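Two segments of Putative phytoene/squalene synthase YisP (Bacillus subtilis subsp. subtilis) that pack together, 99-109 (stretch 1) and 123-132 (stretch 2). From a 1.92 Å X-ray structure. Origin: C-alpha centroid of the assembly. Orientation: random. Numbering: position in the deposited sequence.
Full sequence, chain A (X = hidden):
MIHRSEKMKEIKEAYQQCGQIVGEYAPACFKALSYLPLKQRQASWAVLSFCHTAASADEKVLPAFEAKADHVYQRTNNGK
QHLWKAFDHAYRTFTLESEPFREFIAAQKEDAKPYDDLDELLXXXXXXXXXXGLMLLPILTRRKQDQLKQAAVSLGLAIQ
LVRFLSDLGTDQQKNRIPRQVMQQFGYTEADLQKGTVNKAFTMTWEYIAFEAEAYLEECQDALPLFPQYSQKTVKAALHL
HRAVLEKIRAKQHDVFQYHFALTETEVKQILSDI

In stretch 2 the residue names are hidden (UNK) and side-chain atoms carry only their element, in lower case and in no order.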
# COMPACT_ATOMS: atom_id res chain seq x y z
N GLU A 99 -13.99 -6.06 10.20
CA GLU A 99 -14.08 -6.68 8.88
C GLU A 99 -12.83 -6.59 7.99
O GLU A 99 -12.27 -7.61 7.59
CB GLU A 99 -15.29 -6.12 8.11
CG GLU A 99 -16.66 -6.55 8.65
CD GLU A 99 -16.90 -6.12 10.09
OE1 GLU A 99 -16.64 -4.94 10.41
OE2 GLU A 99 -17.37 -6.96 10.89
N PRO A 100 -12.37 -5.36 7.67
CA PRO A 100 -11.18 -5.25 6.82
C PRO A 100 -9.95 -5.99 7.36
O PRO A 100 -9.13 -6.50 6.58
CB PRO A 100 -10.96 -3.74 6.73
CG PRO A 100 -11.57 -3.22 8.00
CD PRO A 100 -12.84 -4.04 8.11
N PHE A 101 -9.82 -6.06 8.68
CA PHE A 101 -8.69 -6.76 9.28
C PHE A 101 -8.82 -8.26 9.02
O PHE A 101 -7.82 -8.94 8.75
CB PHE A 101 -8.64 -6.47 10.79
CG PHE A 101 -8.28 -5.05 11.12
CD1 PHE A 101 -6.95 -4.63 11.10
CD2 PHE A 101 -9.27 -4.12 11.39
CE1 PHE A 101 -6.62 -3.30 11.36
CE2 PHE A 101 -8.96 -2.79 11.65
CZ PHE A 101 -7.63 -2.37 11.64
N ARG A 102 -10.05 -8.76 9.10
CA ARG A 102 -10.30 -10.18 8.85
C ARG A 102 -10.00 -10.44 7.38
O ARG A 102 -9.26 -11.36 7.03
CB ARG A 102 -11.76 -10.53 9.14
CG ARG A 102 -12.21 -10.21 10.56
CD ARG A 102 -13.70 -10.46 10.72
NE ARG A 102 -14.20 -10.04 12.02
CZ ARG A 102 -13.77 -10.54 13.18
NH1 ARG A 102 -12.83 -11.48 13.20
NH2 ARG A 102 -14.29 -10.10 14.32
N GLU A 103 -10.59 -9.61 6.52
CA GLU A 103 -10.40 -9.71 5.08
C GLU A 103 -8.92 -9.85 4.73
O GLU A 103 -8.53 -10.75 3.99
CB GLU A 103 -10.97 -8.47 4.39
CG GLU A 103 -12.39 -8.63 3.89
CD GLU A 103 -12.44 -9.22 2.49
OE1 GLU A 103 -12.03 -10.39 2.32
OE2 GLU A 103 -12.88 -8.51 1.56
N PHE A 104 -8.11 -8.95 5.28
CA PHE A 104 -6.67 -8.95 5.02
C PHE A 104 -6.03 -10.28 5.42
O PHE A 104 -5.26 -10.86 4.66
CB PHE A 104 -6.02 -7.79 5.78
CG PHE A 104 -4.59 -7.54 5.39
CD1 PHE A 104 -3.56 -8.29 5.95
CD2 PHE A 104 -4.28 -6.57 4.45
CE1 PHE A 104 -2.23 -8.06 5.59
CE2 PHE A 104 -2.95 -6.33 4.08
CZ PHE A 104 -1.93 -7.08 4.64
N ILE A 105 -6.36 -10.77 6.62
CA ILE A 105 -5.81 -12.03 7.10
C ILE A 105 -6.13 -13.18 6.15
O ILE A 105 -5.25 -13.94 5.77
CB ILE A 105 -6.35 -12.38 8.50
CG1 ILE A 105 -5.79 -11.42 9.55
CG2 ILE A 105 -5.98 -13.82 8.86
CD1 ILE A 105 -4.28 -11.46 9.65
N ALA A 106 -7.40 -13.30 5.78
CA ALA A 106 -7.83 -14.36 4.88
C ALA A 106 -7.07 -14.33 3.56
O ALA A 106 -6.71 -15.38 3.02
CB ALA A 106 -9.34 -14.24 4.62
N ALA A 107 -6.81 -13.13 3.06
CA ALA A 107 -6.11 -12.94 1.79
C ALA A 107 -4.64 -13.37 1.81
O ALA A 107 -4.01 -13.47 0.75
CB ALA A 107 -6.23 -11.49 1.34
N GLN A 108 -4.09 -13.60 2.99
CA GLN A 108 -2.70 -14.03 3.08
C GLN A 108 -2.57 -15.52 2.79
O GLN A 108 -1.48 -15.99 2.46
CB GLN A 108 -2.11 -13.69 4.46
CG GLN A 108 -1.98 -12.19 4.70
CD GLN A 108 -1.32 -11.49 3.54
OE1 GLN A 108 -0.29 -11.92 3.05
NE2 GLN A 108 -1.92 -10.39 3.09
N LYS A 109 -3.65 -16.28 2.94
CA LYS A 109 -3.60 -17.71 2.61
C LYS A 109 -3.47 -17.58 1.08
O LYS A 109 -4.29 -16.90 0.45
CB LYS A 109 -4.91 -18.41 3.00
CG LYS A 109 -5.53 -17.91 4.31
CD LYS A 109 -4.76 -18.40 5.53
CE LYS A 109 -5.48 -17.99 6.83
NZ LYS A 109 -6.90 -18.43 6.86
N UNK A 123 -8.76 -8.09 -7.58
CA UNK A 123 -9.48 -8.59 -6.43
C UNK A 123 -8.50 -8.80 -5.29
O UNK A 123 -8.80 -8.56 -4.12
c UNK A 123 -10.18 -9.91 -6.79
c UNK A 123 -10.85 -10.62 -5.62
s UNK A 123 -12.02 -9.60 -4.69
c UNK A 123 -13.13 -9.10 -5.95
N UNK A 124 -7.30 -9.25 -5.64
CA UNK A 124 -6.28 -9.47 -4.63
C UNK A 124 -5.79 -8.16 -4.01
O UNK A 124 -5.59 -8.07 -2.80
c UNK A 124 -4.08 -10.54 -4.15
c UNK A 124 -2.24 -11.08 -2.13
o UNK A 124 -1.34 -11.37 -1.13
c UNK A 124 -1.87 -10.30 -3.20
c UNK A 124 -2.79 -10.03 -4.21
c UNK A 124 -5.09 -10.21 -5.21
c UNK A 124 -3.52 -11.60 -2.05
c UNK A 124 -4.43 -11.33 -3.05
N UNK A 125 -5.57 -7.15 -4.85
CA UNK A 125 -5.12 -5.85 -4.37
C UNK A 125 -6.23 -5.25 -3.51
O UNK A 125 -5.97 -4.54 -2.54
c UNK A 125 -4.81 -4.93 -5.55
N UNK A 126 -7.47 -5.55 -3.87
CA UNK A 126 -8.63 -5.06 -3.15
C UNK A 126 -8.71 -5.64 -1.74
O UNK A 126 -8.91 -4.91 -0.77
c UNK A 126 -12.69 -3.62 -2.01
c UNK A 126 -12.11 -6.17 -2.94
c UNK A 126 -13.30 -5.94 -2.25
c UNK A 126 -11.50 -3.87 -2.70
c UNK A 126 -13.58 -4.66 -1.78
c UNK A 126 -11.20 -5.14 -3.18
c UNK A 126 -9.91 -5.41 -3.93
o UNK A 126 -14.75 -4.42 -1.11
N UNK A 127 -8.51 -6.95 -1.64
CA UNK A 127 -8.59 -7.64 -0.35
C UNK A 127 -7.43 -7.34 0.59
O UNK A 127 -7.52 -7.60 1.79
c UNK A 127 -8.26 -12.20 -3.21
n UNK A 127 -8.51 -11.66 -2.02
n UNK A 127 -9.22 -12.28 -4.12
c UNK A 127 -9.79 -9.61 -1.48
c UNK A 127 -9.81 -11.13 -1.59
c UNK A 127 -8.67 -9.16 -0.56
n UNK A 127 -7.06 -12.66 -3.50
N UNK A 128 -6.33 -6.82 0.05
CA UNK A 128 -5.18 -6.50 0.89
C UNK A 128 -4.99 -4.98 1.01
O UNK A 128 -5.30 -4.40 2.06
c UNK A 128 -3.89 -7.17 0.33
o UNK A 128 -3.73 -6.87 -1.06
c UNK A 128 -3.97 -8.69 0.51
N UNK A 129 -4.51 -4.34 -0.05
CA UNK A 129 -4.33 -2.90 -0.01
C UNK A 129 -5.64 -2.15 0.20
O UNK A 129 -5.71 -1.21 1.00
N UNK A 130 -6.69 -2.56 -0.50
CA UNK A 130 -7.98 -1.91 -0.35
C UNK A 130 -8.50 -2.04 1.07
O UNK A 130 -9.07 -1.10 1.64
N UNK A 131 -8.30 -3.22 1.65
CA UNK A 131 -8.71 -3.50 3.02
C UNK A 131 -7.93 -2.60 3.97
O UNK A 131 -8.49 -2.06 4.92
c UNK A 131 -8.45 -4.97 3.36
N UNK A 132 -6.64 -2.45 3.71
CA UNK A 132 -5.80 -1.60 4.55
C UNK A 132 -6.33 -0.17 4.49
O UNK A 132 -6.34 0.55 5.49
c UNK A 132 -4.35 -1.65 4.07

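Position 123 carries four side-chain atoms in an unbranched row, two carbons, a sulfur and a terminal carbon, and makes no contact with stretch 1. A thioether of this length is methionine, M123.

Position 124 has one carbon leading to a six-carbon ring that bears an oxygen. One ring carbon lies 3.4 Å from A107 O, which sits at the ring edge near its plane, and the same carbon is 4.3 Å from A107 CB. The pattern is that of tyrosine; in Y124 chi1 is t (-176°), and the carbon in question is CE1.

Position 125 shows a single carbon, out of reach of stretch 1, hence alanine, A125. Position 126 repeats the oxygen-bearing six-membered ring; it is exposed and makes no contact with stretch 1, though the end of its side chain comes nearer than its CB. It is Y126.

At position 127 three carbons and a nitrogen lead to a carbon carrying two more nitrogens. The CB of 127 packs 3.9 Å from A107 CB, while the backbone O of 127 approaches F104 CA at 3.6 Å. The end group is a guanidinium, so the residue is arginine, R127.

Position 128 branches at its first carbon into one oxygen and one carbon. The branch carbon lies 3.7 Å from A107 CB and also 3.7 Å from Q108 NE2. This branching defines threonine, and that carbon is T128 CG2. The hydroxyl turns back into its own helix, T128 OG1 donating to Y124 O at 2.8 Å.

Positions 129 and 130 have no side-chain atoms and are glycines. An ideal CB on G129 would find nothing of stretch 1 within 5.5 Å; one on G130 would fall 2.5 Å from Y126 O, a clash within its own helix. That helix widens into a pi-type turn over 126-130, where G130 N bonds to A125 O at 2.9 Å.

Position 131 has one carbon, its CB, which points toward stretch 1 and lies 4.4 Å from both P100 CB and F104 CB; the O of 131 is 3.5 Å from P100 CB. It is alanine, A131. Position 132 also has one carbon, a CB that stays 4.9 Å from F104 CE2: A132.

The helices cross at -137°, with axes 8.2 Å apart at closest approach, and bury 436 Å² in total. The backbones come close: P100 CA lies 4.9 Å from A131 CA, and F104 CA 5.0 Å from T128 CA. F104 CB points sideways, but its ring comes nearer to stretch 2, F104 CD2 lying 3.4 Å from T128 O, which sits at the ring edge near its plane. No hydrogen bond crosses the contact, and R127 O is buried without a polar partner. The contact therefore rests on van der Waals packing, partly between apolar side chains and partly of carbon atoms against backbone carbonyl oxygens.

Stretch 2, residues 123-132: MYAYRTGGAA
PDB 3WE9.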